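Local coordinates for cellulase IBT99 (Metagenomes, PDB 6WBT), which probably hydrolyses 6-phospho-alpha-glucosides as an NAD- and manganese-dependent family 4 glycosidase, and binds glucose 6-phosphate beside the dinucleotide, at residues Gly89-Arg94 and Gln289-Arg294; Asp97-Leu102 and Asn283-Met288; Glu295-Lys300 and Leu313-Val318. All coordinates share one frame; numbering follows the deposited sequence.

Contact 1 of 3, residues Gly89-Arg94 and Gln289-Arg294; sequences GGLKMR and QVINGR. With G6P (6-O-phosphono-alpha-D-glucopyranose), chain F; NAD (nicotinamide-adenine-dinucleotide), chain G.
Leu-91 and Val-290 meet through their methyl groups, CD1 of the leucine lying 3.7 Å from CG2 of the valine, and this apolar touch brings helix 90-103 up to helix 286-291. Both leucine methyls reach that one valine branch. Ile-291, next to Val-290 on the same helix, slides past Leu-91 in the opposite direction, its CG1 3.8 Å from Leu-91 CB. No hydrogen bond spans the two segments, and the close touches of Leu-91 are apolar.

Polar interactions run instead through the two bound molecules. Arg-94 is stretched out, with CG anti to the backbone N (chi1 177°), and its NH1 donates an almost straight bond, 2.9 Å at 176°, to O2P of the sugar phosphate. Arg-294 bends at chi3 and presents its NH2 edge to two acceptors at once, O2P of glucose 6-phosphate and O2N of NAD, each 3.0 Å from NH2. Its NH1 adds only a weak bond to O3P of the phosphate, while NE is held by Thr-15.

Charge is the third element. Arg-94 NH1 and Arg-294 NH2 stand 4.5 Å apart, a like-charged pair whose repulsion is probably offset by the phosphate oxygen O2P that both grip, and by the NAD phosphate beside Arg-294.

An anion thus bridges two converging arginines beside a small apolar seam, at the phosphate-recognition end of a family 4 glycosidase active site, where the Rossmann-type nucleotide-binding part meets the C-terminal domain.

Contact 2 of 3, residues Asp97-Leu102 and Asn283-Met288; sequences DEQICL and NNTRGM. With G6P (6-O-phosphono-alpha-D-glucopyranose), chain F.
Glu-98 reaches from helix 90-103 to Thr-285 and Gly-287 at the start of helix 286-291. Its CB rests on the threonine, 3.7 Å from Thr-285 CB and hardly farther from the CG2 methyl. From there CG turns beside the backbone N, anti to the carbonyl carbon (chi1 -67°), and the chain beyond it is extended, which carries CD to within 3.5 Å of Gly-287 N. At the tip OE1 takes two bonds. Gly-287 N donates over 2.8 Å to the syn lone pair, on the side of the other carboxylate oxygen, and Thr-285 OG1 donates over 2.9 Å from well above the carboxylate plane, 43° out of it. The second oxygen, OE2, lies against Arg-286 CB at 3.5 Å and has a long, weak ion pair with Arg-94 one turn back on its own helix.

Thr-285 is the N-cap residue of helix 286-291, and a carboxylate from a neighbouring helix here accepts from both the N-cap hydroxyl and an amide of the first turn. Such a position at the amino end of a helix would favour the negative charge of Glu-98.

Beside this grip lies an apolar touch: Thr-285 CG2 also meets Leu-102 CD1, 3.8 Å away, the two side chains sliding past each other. Gln-99 crosses Met-288, a selenomethionine, at about a right angle. Arg-286 starts alongside Glu-98 and then leads away, bent at chi2, to glucose 6-phosphate. There NH2 donates to O3P over 2.8 Å and NE to O1P of the same phosphate, with the guanidinium edge turned to the phosphorus, while NH1 forms a salt bridge with Asp-241.

Contact 3 of 3, residues Glu295-Lys300 and Leu313-Val318; sequences EKRIFK and LQQFYV
Ile-298 and Phe-316 cross obliquely, with CG1 of the isoleucine 3.8 Å from CE1 of the ring. Ile-298 CG1 is anti to the backbone N (chi1 -163°), which sets it by Phe-316 CE1; CB and CD1 lie close to the same atom, and CD1 also approaches CD1 of Phe-316. In the ring plane, at the edge, sits a backbone atom: Arg-297 O, 3.9 Å from Phe-316 CZ. One face of the same ring is covered from its own segment by Gln-315, whose CB stands 3.9 Å above the centre of the Phe-316 ring.

Gln-315 then runs extended toward the helix and meets two basic side chains, crossing each obliquely. The aliphatic part of Arg-297, CB to CD, lies against the end of the amide, and its guanidinium plane is turned 49° from the amide plane. Lys-300 comes from the next turn, bent at chi2 and chi3, and brings NZ to 3.6 Å from Gln-315 CD. The ammonium is held on its own helix by a hydrogen bond of 3.1 Å from Lys-300 NZ to Arg-297 O, in the carbonyl plane and on a lone pair. One carbonyl therefore both faces the phenylalanine edge and fixes the lysine tip next to the glutamine.

The polar half is the outer one, with Arg-297 exposed, whereas Ile-298 is buried. Ile-298 also touches Ile-52 of helix 43-60 and Pro-18 of helix 17-25, and Pro-18 touches Phe-316 as well. The start of helix 296-306 and the loop before helix 321-334 thus pack together against two helices of the Rossmann-type part.

Contacts 1 and 2 lie about 10 Å apart, centre to centre, and use successive turns of the same two helices, 90-103 and 286-291; contact 2 is nested within the loop that contact 1 closes. Contact 3 follows in series, its centre about 14 Å from that of contact 1 and about 23 Å from that of contact 2. Glu-295 follows segment 289-294 directly in the chain, and its N is probably hydrogen-bonded back to Val-290 O. Contacts 1 and 2 supply three arginines to one sugar phosphate, while the side chains that make contact 3 stay about 7 Å or more from either ligand. Helices 286-291 and 296-306 of the C-terminal domain are thus successively applied to the nucleotide-binding part.

Contact 1 of 3, residues Gly89-Arg94 and Gln289-Arg294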
loop_
_atom_site.group_PDB
_atom_site.type_symbol
_atom_site.label_atom_id
_atom_site.label_comp_id
_atom_site.label_asym_id
_atom_site.label_seq_id
_atom_site.Cartn_x
_atom_site.Cartn_y
_atom_site.Cartn_z
ATOM N N GLY A 89 -19.567 32.066 -12.931
ATOM C CA GLY A 89 -19.059 33.414 -12.835
ATOM C C GLY A 89 -18.745 34.066 -14.162
ATOM O O GLY A 89 -18.566 35.290 -14.206
ATOM N N GLY A 90 -18.673 33.292 -15.244
ATOM C CA GLY A 90 -18.396 33.834 -16.557
ATOM C C GLY A 90 -16.982 34.382 -16.676
ATOM O O GLY A 90 -16.142 34.252 -15.784
ATOM N N LEU A 91 -16.729 35.008 -17.827
ATOM C CA LEU A 91 -15.448 35.666 -18.047
ATOM C C LEU A 91 -15.276 36.893 -17.162
ATOM O O LEU A 91 -14.149 37.374 -17.001
ATOM C CB LEU A 91 -15.300 36.059 -19.517
ATOM C CG LEU A 91 -15.207 34.910 -20.522
ATOM C CD1 LEU A 91 -15.092 35.446 -21.938
ATOM C CD2 LEU A 91 -14.030 34.006 -20.194
ATOM N N LYS A 92 -16.368 37.407 -16.590
ATOM C CA LYS A 92 -16.270 38.539 -15.674
ATOM C C LYS A 92 -15.494 38.167 -14.417
ATOM O O LYS A 92 -14.639 38.933 -13.957
ATOM C CB LYS A 92 -17.672 39.035 -15.318
ATOM C CG LYS A 92 -17.815 39.558 -13.898
ATOM C CD LYS A 92 -19.264 39.499 -13.444
ATOM C CE LYS A 92 -19.388 39.729 -11.948
ATOM N NZ LYS A 92 -20.785 39.530 -11.473
HETATM N N MSE A 93 -15.774 36.998 -13.851
HETATM C CA MSE A 93 -15.095 36.558 -12.639
HETATM C C MSE A 93 -13.693 36.042 -12.940
HETATM O O MSE A 93 -12.837 36.003 -12.057
HETATM C CB MSE A 93 -15.910 35.477 -11.927
HETATM C CG MSE A 93 -17.114 36.012 -11.173
HETATM SE SE MSE A 93 -16.619 37.389 -9.884
HETATM C CE MSE A 93 -15.251 36.405 -8.903
ATOM N N ARG A 94 -13.462 35.649 -14.194
ATOM C CA ARG A 94 -12.141 35.161 -14.574
ATOM C C ARG A 94 -11.106 36.278 -14.540
ATOM O O ARG A 94 -9.991 36.083 -14.044
ATOM C CB ARG A 94 -12.189 34.521 -15.961
ATOM C CG ARG A 94 -10.832 34.056 -16.457
ATOM C CD ARG A 94 -10.921 33.385 -17.814
ATOM N NE ARG A 94 -9.604 32.975 -18.291
ATOM C CZ ARG A 94 -9.390 32.308 -19.420
ATOM N NH1 ARG A 94 -10.409 31.969 -20.197
ATOM N NH2 ARG A 94 -8.155 31.979 -19.769
ATOM N N GLN A 289 -8.305 39.274 -22.610
ATOM C CA GLN A 289 -7.984 39.077 -24.020
ATOM C C GLN A 289 -9.079 38.294 -24.734
ATOM O O GLN A 289 -9.455 38.632 -25.863
ATOM C CB GLN A 289 -6.637 38.369 -24.154
ATOM C CG GLN A 289 -5.483 39.135 -23.530
ATOM C CD GLN A 289 -4.209 38.319 -23.459
ATOM O OE1 GLN A 289 -3.997 37.406 -24.256
ATOM N NE2 GLN A 289 -3.355 38.640 -22.494
ATOM N N VAL A 290 -9.605 37.245 -24.094
ATOM C CA VAL A 290 -10.689 36.486 -24.707
ATOM C C VAL A 290 -11.997 37.264 -24.674
ATOM O O VAL A 290 -12.909 36.966 -25.453
ATOM C CB VAL A 290 -10.847 35.112 -24.026
ATOM C CG1 VAL A 290 -9.505 34.399 -23.953
ATOM C CG2 VAL A 290 -11.457 35.259 -22.643
ATOM N N ILE A 291 -12.115 38.257 -23.789
ATOM C CA ILE A 291 -13.283 39.132 -23.813
ATOM C C ILE A 291 -13.231 40.047 -25.030
ATOM O O ILE A 291 -14.231 40.228 -25.734
ATOM C CB ILE A 291 -13.381 39.933 -22.501
ATOM C CG1 ILE A 291 -13.825 39.024 -21.353
ATOM C CG2 ILE A 291 -14.337 41.106 -22.656
ATOM C CD1 ILE A 291 -13.924 39.732 -20.019
ATOM N N ASN A 292 -12.064 40.631 -25.303
ATOM C CA ASN A 292 -11.869 41.451 -26.490
ATOM C C ASN A 292 -11.577 40.628 -27.737
ATOM O O ASN A 292 -11.332 41.210 -28.799
ATOM C CB ASN A 292 -10.730 42.449 -26.257
ATOM C CG ASN A 292 -11.026 43.417 -25.130
ATOM O OD1 ASN A 292 -12.185 43.700 -24.828
ATOM N ND2 ASN A 292 -9.975 43.934 -24.503
ATOM N N GLY A 293 -11.596 39.301 -27.638
ATOM C CA GLY A 293 -11.278 38.457 -28.771
ATOM C C GLY A 293 -12.333 37.415 -29.080
ATOM O O GLY A 293 -13.193 37.631 -29.939
ATOM N N ARG A 294 -12.279 36.277 -28.383
ATOM C CA ARG A 294 -13.201 35.186 -28.683
ATOM C C ARG A 294 -14.633 35.545 -28.304
ATOM O O ARG A 294 -15.574 35.226 -29.042
ATOM C CB ARG A 294 -12.757 33.907 -27.969
ATOM C CG ARG A 294 -13.565 32.677 -28.363
ATOM C CD ARG A 294 -12.999 31.393 -27.768
ATOM N NE ARG A 294 -13.161 31.322 -26.319
ATOM C CZ ARG A 294 -12.157 31.385 -25.448
ATOM N NH1 ARG A 294 -10.909 31.513 -25.878
ATOM N NH2 ARG A 294 -12.401 31.311 -24.146
HETATM C C1 G6P F . -6.801 24.587 -23.578
HETATM C C2 G6P F . -6.871 24.280 -22.084
HETATM C C3 G6P F . -8.016 25.036 -21.422
HETATM C C4 G6P F . -7.953 26.516 -21.777
HETATM C C5 G6P F . -7.901 26.668 -23.292
HETATM C C6 G6P F . -7.884 28.128 -23.736
HETATM O O1 G6P F . -7.965 24.064 -24.228
HETATM O O2 G6P F . -7.057 22.873 -21.894
HETATM O O3 G6P F . -7.940 24.875 -20.002
HETATM O O4 G6P F . -9.105 27.191 -21.259
HETATM O O5 G6P F . -6.740 25.999 -23.785
HETATM O O6 G6P F . -8.058 29.003 -22.623
HETATM P P G6P F . -8.408 30.553 -22.876
HETATM O O1P G6P F . -7.591 31.290 -21.843
HETATM O O2P G6P F . -9.904 30.634 -22.683
HETATM O O3P G6P F . -7.962 30.791 -24.299
HETATM P PA NAD G . -18.174 31.460 -21.475
HETATM O O1A NAD G . -18.068 32.290 -20.240
HETATM O O2A NAD G . -18.042 32.145 -22.795
HETATM O O5B NAD G . -19.555 30.641 -21.433
HETATM C C5B NAD G . -19.848 29.794 -20.287
HETATM C C4B NAD G . -21.338 29.564 -20.206
HETATM O O4B NAD G . -21.648 28.768 -19.031
HETATM C C3B NAD G . -22.211 30.825 -20.092
HETATM O O3B NAD G . -23.273 30.758 -21.035
HETATM C C2B NAD G . -22.759 30.736 -18.664
HETATM O O2B NAD G . -23.971 31.432 -18.465
HETATM C C1B NAD G . -22.877 29.226 -18.519
HETATM N N9A NAD G . -23.029 28.765 -17.143
HETATM C C8A NAD G . -22.438 29.301 -16.027
HETATM N N7A NAD G . -22.763 28.687 -14.917
HETATM C C5A NAD G . -23.635 27.687 -15.322
HETATM C C6A NAD G . -24.333 26.695 -14.606
HETATM N N6A NAD G . -24.259 26.547 -13.286
HETATM N N1A NAD G . -25.124 25.855 -15.314
HETATM C C2A NAD G . -25.195 26.011 -16.642
HETATM N N3A NAD G . -24.586 26.903 -17.418
HETATM C C4A NAD G . -23.810 27.725 -16.693
HETATM O O3 NAD G . -17.090 30.280 -21.403
HETATM P PN NAD G . -16.080 29.671 -22.490
HETATM O O1N NAD G . -16.848 29.312 -23.718
HETATM O O2N NAD G . -14.906 30.584 -22.626
HETATM O O5D NAD G . -15.626 28.332 -21.738
HETATM C C5D NAD G . -16.663 27.428 -21.284
HETATM C C4D NAD G . -16.053 26.384 -20.383
HETATM O O4D NAD G . -15.242 25.489 -21.177
HETATM C C3D NAD G . -15.112 26.913 -19.290
HETATM O O3D NAD G . -15.397 26.266 -18.058
HETATM C C2D NAD G . -13.748 26.486 -19.841
HETATM O O2D NAD G . -12.706 26.443 -18.879
HETATM C C1D NAD G . -14.103 25.122 -20.418
HETATM N N1N NAD G . -13.055 24.602 -21.341
HETATM C C2N NAD G . -12.242 23.576 -20.940
HETATM C C3N NAD G . -11.244 23.097 -21.774
HETATM C C7N NAD G . -10.422 21.928 -21.293
HETATM O O7N NAD G . -9.233 21.864 -21.590
HETATM N N7N NAD G . -11.040 20.989 -20.589
HETATM C C4N NAD G . -11.056 23.695 -23.016
HETATM C C5N NAD G . -11.903 24.703 -23.422
HETATM C C6N NAD G . -12.897 25.140 -22.573
#

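Contact 2 of 3, residues Asp97-Leu102 and Asn283-Met288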
loop_
_atom_site.group_PDB
_atom_site.type_symbol
_atom_site.label_atom_id
_atom_site.label_comp_id
_atom_site.label_asym_id
_atom_site.label_seq_id
_atom_site.Cartn_x
_atom_site.Cartn_y
_atom_site.Cartn_z
ATOM N N ASP A 97 -10.270 37.083 -10.941
ATOM C CA ASP A 97 -9.346 36.137 -10.326
ATOM C C ASP A 97 -7.914 36.404 -10.768
ATOM O O ASP A 97 -6.987 36.359 -9.951
ATOM C CB ASP A 97 -9.752 34.704 -10.670
ATOM C CG ASP A 97 -11.133 34.349 -10.159
ATOM O OD1 ASP A 97 -11.735 35.176 -9.444
ATOM O OD2 ASP A 97 -11.616 33.242 -10.476
ATOM N N GLU A 98 -7.715 36.688 -12.056
ATOM C CA GLU A 98 -6.369 36.939 -12.561
ATOM C C GLU A 98 -5.811 38.252 -12.023
ATOM O O GLU A 98 -4.608 38.358 -11.758
ATOM C CB GLU A 98 -6.376 36.941 -14.089
ATOM C CG GLU A 98 -6.684 35.589 -14.709
ATOM C CD GLU A 98 -6.974 35.680 -16.193
ATOM O OE1 GLU A 98 -7.625 36.660 -16.613
ATOM O OE2 GLU A 98 -6.550 34.776 -16.942
ATOM N N GLN A 99 -6.668 39.261 -11.849
ATOM C CA GLN A 99 -6.192 40.553 -11.366
ATOM C C GLN A 99 -5.832 40.500 -9.886
ATOM O O GLN A 99 -4.870 41.145 -9.453
ATOM C CB GLN A 99 -7.241 41.635 -11.624
ATOM C CG GLN A 99 -7.259 42.155 -13.051
ATOM C CD GLN A 99 -8.232 43.302 -13.238
ATOM O OE1 GLN A 99 -7.954 44.255 -13.967
ATOM N NE2 GLN A 99 -9.383 43.216 -12.581
ATOM N N ILE A 100 -6.594 39.745 -9.093
ATOM C CA ILE A 100 -6.301 39.640 -7.667
ATOM C C ILE A 100 -4.972 38.928 -7.445
ATOM O O ILE A 100 -4.196 39.293 -6.554
ATOM C CB ILE A 100 -7.460 38.935 -6.936
ATOM C CG1 ILE A 100 -8.667 39.870 -6.831
ATOM C CG2 ILE A 100 -7.030 38.464 -5.555
ATOM C CD1 ILE A 100 -9.839 39.272 -6.088
ATOM N N CYS A 101 -4.679 37.914 -8.262
ATOM C CA CYS A 101 -3.415 37.196 -8.130
ATOM C C CYS A 101 -2.234 38.089 -8.492
ATOM O O CYS A 101 -1.244 38.155 -7.752
ATOM C CB CYS A 101 -3.430 35.942 -9.003
ATOM S SG CYS A 101 -4.660 34.709 -8.523
ATOM N N LEU A 102 -2.318 38.785 -9.629
ATOM C CA LEU A 102 -1.229 39.666 -10.039
ATOM C C LEU A 102 -1.056 40.832 -9.076
ATOM O O LEU A 102 0.047 41.378 -8.957
ATOM C CB LEU A 102 -1.472 40.179 -11.459
ATOM C CG LEU A 102 -1.542 39.114 -12.556
ATOM C CD1 LEU A 102 -1.761 39.758 -13.916
ATOM C CD2 LEU A 102 -0.287 38.257 -12.560
ATOM N N ASN A 283 -3.397 44.914 -16.262
ATOM C CA ASN A 283 -4.480 45.612 -16.939
ATOM C C ASN A 283 -4.902 44.948 -18.247
ATOM O O ASN A 283 -5.730 45.515 -18.969
ATOM C CB ASN A 283 -4.088 47.072 -17.210
ATOM C CG ASN A 283 -3.739 47.835 -15.937
ATOM O OD1 ASN A 283 -2.635 48.364 -15.805
ATOM N ND2 ASN A 283 -4.684 47.907 -15.006
ATOM N N ASN A 284 -4.363 43.766 -18.573
ATOM C CA ASN A 284 -4.733 43.026 -19.785
ATOM C C ASN A 284 -4.393 41.555 -19.541
ATOM O O ASN A 284 -3.512 40.956 -20.160
ATOM C CB ASN A 284 -4.018 43.567 -21.026
ATOM C CG ASN A 284 -4.511 42.938 -22.320
ATOM O OD1 ASN A 284 -3.843 42.085 -22.904
ATOM N ND2 ASN A 284 -5.676 43.372 -22.780
ATOM N N THR A 285 -5.125 40.947 -18.612
ATOM C CA THR A 285 -4.951 39.538 -18.318
ATOM C C THR A 285 -5.516 38.695 -19.457
ATOM O O THR A 285 -6.136 39.201 -20.396
ATOM C CB THR A 285 -5.625 39.181 -16.997
ATOM O OG1 THR A 285 -7.023 39.474 -17.087
ATOM C CG2 THR A 285 -5.021 39.992 -15.864
ATOM N N ARG A 286 -5.283 37.383 -19.366
ATOM C CA ARG A 286 -5.740 36.468 -20.406
ATOM C C ARG A 286 -7.260 36.475 -20.526
ATOM O O ARG A 286 -7.804 36.379 -21.633
ATOM C CB ARG A 286 -5.227 35.056 -20.117
ATOM C CG ARG A 286 -5.708 34.000 -21.096
ATOM C CD ARG A 286 -5.363 34.373 -22.529
ATOM N NE ARG A 286 -5.930 33.437 -23.496
ATOM C CZ ARG A 286 -5.846 33.587 -24.814
ATOM N NH1 ARG A 286 -5.218 34.638 -25.325
ATOM N NH2 ARG A 286 -6.391 32.687 -25.620
ATOM N N GLY A 287 -7.962 36.584 -19.398
ATOM C CA GLY A 287 -9.413 36.659 -19.452
ATOM C C GLY A 287 -9.903 37.889 -20.190
ATOM O O GLY A 287 -10.919 37.845 -20.886
HETATM N N MSE A 288 -9.190 39.002 -20.048
HETATM C CA MSE A 288 -9.534 40.231 -20.751
HETATM C C MSE A 288 -9.301 40.086 -22.249
HETATM O O MSE A 288 -10.004 40.691 -23.060
HETATM C CB MSE A 288 -8.720 41.405 -20.205
HETATM C CG MSE A 288 -9.190 41.915 -18.854
HETATM SE SE MSE A 288 -8.017 43.302 -18.149
HETATM C CE MSE A 288 -9.254 44.134 -16.895
HETATM C C1 G6P F . -6.801 24.587 -23.578
HETATM C C2 G6P F . -6.871 24.280 -22.084
HETATM C C3 G6P F . -8.016 25.036 -21.422
HETATM C C4 G6P F . -7.953 26.516 -21.777
HETATM C C5 G6P F . -7.901 26.668 -23.292
HETATM C C6 G6P F . -7.884 28.128 -23.736
HETATM O O1 G6P F . -7.965 24.064 -24.228
HETATM O O2 G6P F . -7.057 22.873 -21.894
HETATM O O3 G6P F . -7.940 24.875 -20.002
HETATM O O4 G6P F . -9.105 27.191 -21.259
HETATM O O5 G6P F . -6.740 25.999 -23.785
HETATM O O6 G6P F . -8.058 29.003 -22.623
HETATM P P G6P F . -8.408 30.553 -22.876
HETATM O O1P G6P F . -7.591 31.290 -21.843
HETATM O O2P G6P F . -9.904 30.634 -22.683
HETATM O O3P G6P F . -7.962 30.791 -24.299
#

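Contact 3 of 3, residues Glu295-Lys300 and Leu313-Val318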
loop_
_atom_site.group_PDB
_atom_site.type_symbol
_atom_site.label_atom_id
_atom_site.label_comp_id
_atom_site.label_asym_id
_atom_site.label_seq_id
_atom_site.Cartn_x
_atom_site.Cartn_y
_atom_site.Cartn_z
ATOM N N GLU A 295 -14.822 36.210 -27.162
ATOM C CA GLU A 295 -16.167 36.604 -26.753
ATOM C C GLU A 295 -16.684 37.768 -27.592
ATOM O O GLU A 295 -17.880 37.838 -27.899
ATOM C CB GLU A 295 -16.182 36.957 -25.265
ATOM C CG GLU A 295 -17.436 37.687 -24.803
ATOM C CD GLU A 295 -17.650 37.597 -23.305
ATOM O OE1 GLU A 295 -17.999 36.501 -22.820
ATOM O OE2 GLU A 295 -17.465 38.619 -22.612
ATOM N N LYS A 296 -15.797 38.688 -27.976
ATOM C CA LYS A 296 -16.216 39.815 -28.802
ATOM C C LYS A 296 -16.661 39.355 -30.186
ATOM O O LYS A 296 -17.676 39.834 -30.708
ATOM C CB LYS A 296 -15.079 40.831 -28.914
ATOM C CG LYS A 296 -15.262 41.852 -30.022
ATOM C CD LYS A 296 -14.060 42.775 -30.126
ATOM C CE LYS A 296 -14.135 43.641 -31.372
ATOM N NZ LYS A 296 -12.967 44.558 -31.481
ATOM N N ARG A 297 -15.926 38.422 -30.790
ATOM C CA ARG A 297 -16.234 37.975 -32.142
ATOM C C ARG A 297 -17.410 37.010 -32.209
ATOM O O ARG A 297 -17.842 36.670 -33.316
ATOM C CB ARG A 297 -15.005 37.316 -32.775
ATOM C CG ARG A 297 -13.851 38.267 -33.040
ATOM C CD ARG A 297 -12.762 37.588 -33.856
ATOM N NE ARG A 297 -12.284 36.363 -33.222
ATOM C CZ ARG A 297 -11.268 36.312 -32.367
ATOM N NH1 ARG A 297 -10.618 37.419 -32.040
ATOM N NH2 ARG A 297 -10.902 35.152 -31.839
ATOM N N ILE A 298 -17.940 36.559 -31.073
ATOM C CA ILE A 298 -19.054 35.619 -31.095
ATOM C C ILE A 298 -20.353 36.367 -30.821
ATOM O O ILE A 298 -21.434 35.928 -31.232
ATOM C CB ILE A 298 -18.842 34.464 -30.098
ATOM C CG1 ILE A 298 -19.785 33.305 -30.428
ATOM C CG2 ILE A 298 -19.052 34.931 -28.664
ATOM C CD1 ILE A 298 -19.290 31.961 -29.966
ATOM N N PHE A 299 -20.263 37.504 -30.135
ATOM C CA PHE A 299 -21.418 38.376 -29.980
ATOM C C PHE A 299 -21.538 39.383 -31.113
ATOM O O PHE A 299 -22.621 39.942 -31.321
ATOM C CB PHE A 299 -21.358 39.105 -28.633
ATOM C CG PHE A 299 -21.562 38.199 -27.451
ATOM C CD1 PHE A 299 -22.247 37.003 -27.590
ATOM C CD2 PHE A 299 -21.067 38.541 -26.204
ATOM C CE1 PHE A 299 -22.437 36.165 -26.509
ATOM C CE2 PHE A 299 -21.254 37.707 -25.117
ATOM C CZ PHE A 299 -21.940 36.517 -25.270
ATOM N N LYS A 300 -20.448 39.621 -31.846
ATOM C CA LYS A 300 -20.533 40.384 -33.086
ATOM C C LYS A 300 -21.267 39.591 -34.161
ATOM O O LYS A 300 -22.098 40.144 -34.890
ATOM C CB LYS A 300 -19.125 40.768 -33.551
ATOM C CG LYS A 300 -19.010 41.246 -34.997
ATOM C CD LYS A 300 -18.620 40.110 -35.940
ATOM C CE LYS A 300 -17.508 39.256 -35.359
ATOM N NZ LYS A 300 -17.341 37.985 -36.117
ATOM N N LEU A 313 -18.847 31.469 -40.484
ATOM C CA LEU A 313 -18.993 30.426 -39.477
ATOM C C LEU A 313 -17.715 29.632 -39.242
ATOM O O LEU A 313 -17.628 28.924 -38.232
ATOM C CB LEU A 313 -20.124 29.470 -39.867
ATOM C CG LEU A 313 -21.544 30.032 -39.774
ATOM C CD1 LEU A 313 -22.571 28.969 -40.134
ATOM C CD2 LEU A 313 -21.810 30.590 -38.385
ATOM N N GLN A 314 -16.723 29.730 -40.130
ATOM C CA GLN A 314 -15.476 29.008 -39.910
ATOM C C GLN A 314 -14.618 29.636 -38.821
ATOM O O GLN A 314 -13.566 29.079 -38.491
ATOM C CB GLN A 314 -14.670 28.914 -41.207
ATOM C CG GLN A 314 -13.868 30.160 -41.543
ATOM C CD GLN A 314 -12.905 29.937 -42.694
ATOM O OE1 GLN A 314 -13.148 30.379 -43.816
ATOM N NE2 GLN A 314 -11.801 29.251 -42.418
ATOM N N GLN A 315 -15.033 30.781 -38.269
ATOM C CA GLN A 315 -14.331 31.358 -37.127
ATOM C C GLN A 315 -14.267 30.370 -35.970
ATOM O O GLN A 315 -13.217 30.194 -35.340
ATOM C CB GLN A 315 -15.023 32.645 -36.675
ATOM C CG GLN A 315 -14.748 33.871 -37.525
ATOM C CD GLN A 315 -15.421 35.112 -36.965
ATOM O OE1 GLN A 315 -16.647 35.231 -36.990
ATOM N NE2 GLN A 315 -14.621 36.035 -36.443
ATOM N N PHE A 316 -15.387 29.713 -35.679
ATOM C CA PHE A 316 -15.519 28.864 -34.506
ATOM C C PHE A 316 -15.272 27.390 -34.803
ATOM O O PHE A 316 -15.423 26.560 -33.902
ATOM C CB PHE A 316 -16.912 29.046 -33.894
ATOM C CG PHE A 316 -17.464 30.435 -34.056
ATOM C CD1 PHE A 316 -16.991 31.480 -33.278
ATOM C CD2 PHE A 316 -18.454 30.698 -34.990
ATOM C CE1 PHE A 316 -17.496 32.760 -33.428
ATOM C CE2 PHE A 316 -18.962 31.974 -35.144
ATOM C CZ PHE A 316 -18.483 33.006 -34.363
ATOM N N TYR A 317 -14.889 27.046 -36.033
ATOM C CA TYR A 317 -14.643 25.662 -36.421
ATOM C C TYR A 317 -13.171 25.279 -36.300
ATOM O O TYR A 317 -12.697 24.402 -37.030
ATOM C CB TYR A 317 -15.129 25.408 -37.849
ATOM C CG TYR A 317 -16.605 25.661 -38.094
ATOM C CD1 TYR A 317 -17.496 25.821 -37.039
ATOM C CD2 TYR A 317 -17.105 25.729 -39.388
ATOM C CE1 TYR A 317 -18.841 26.054 -37.269
ATOM C CE2 TYR A 317 -18.447 25.957 -39.627
ATOM C CZ TYR A 317 -19.310 26.118 -38.565
ATOM O OH TYR A 317 -20.646 26.345 -38.802
ATOM N N VAL A 318 -12.435 25.917 -35.394
ATOM C CA VAL A 318 -10.999 25.706 -35.267
ATOM C C VAL A 318 -10.707 24.962 -33.972
ATOM O O VAL A 318 -11.455 25.056 -32.991
ATOM C CB VAL A 318 -10.225 27.040 -35.326
ATOM C CG1 VAL A 318 -10.417 27.701 -36.683
ATOM C CG2 VAL A 318 -10.678 27.971 -34.210
#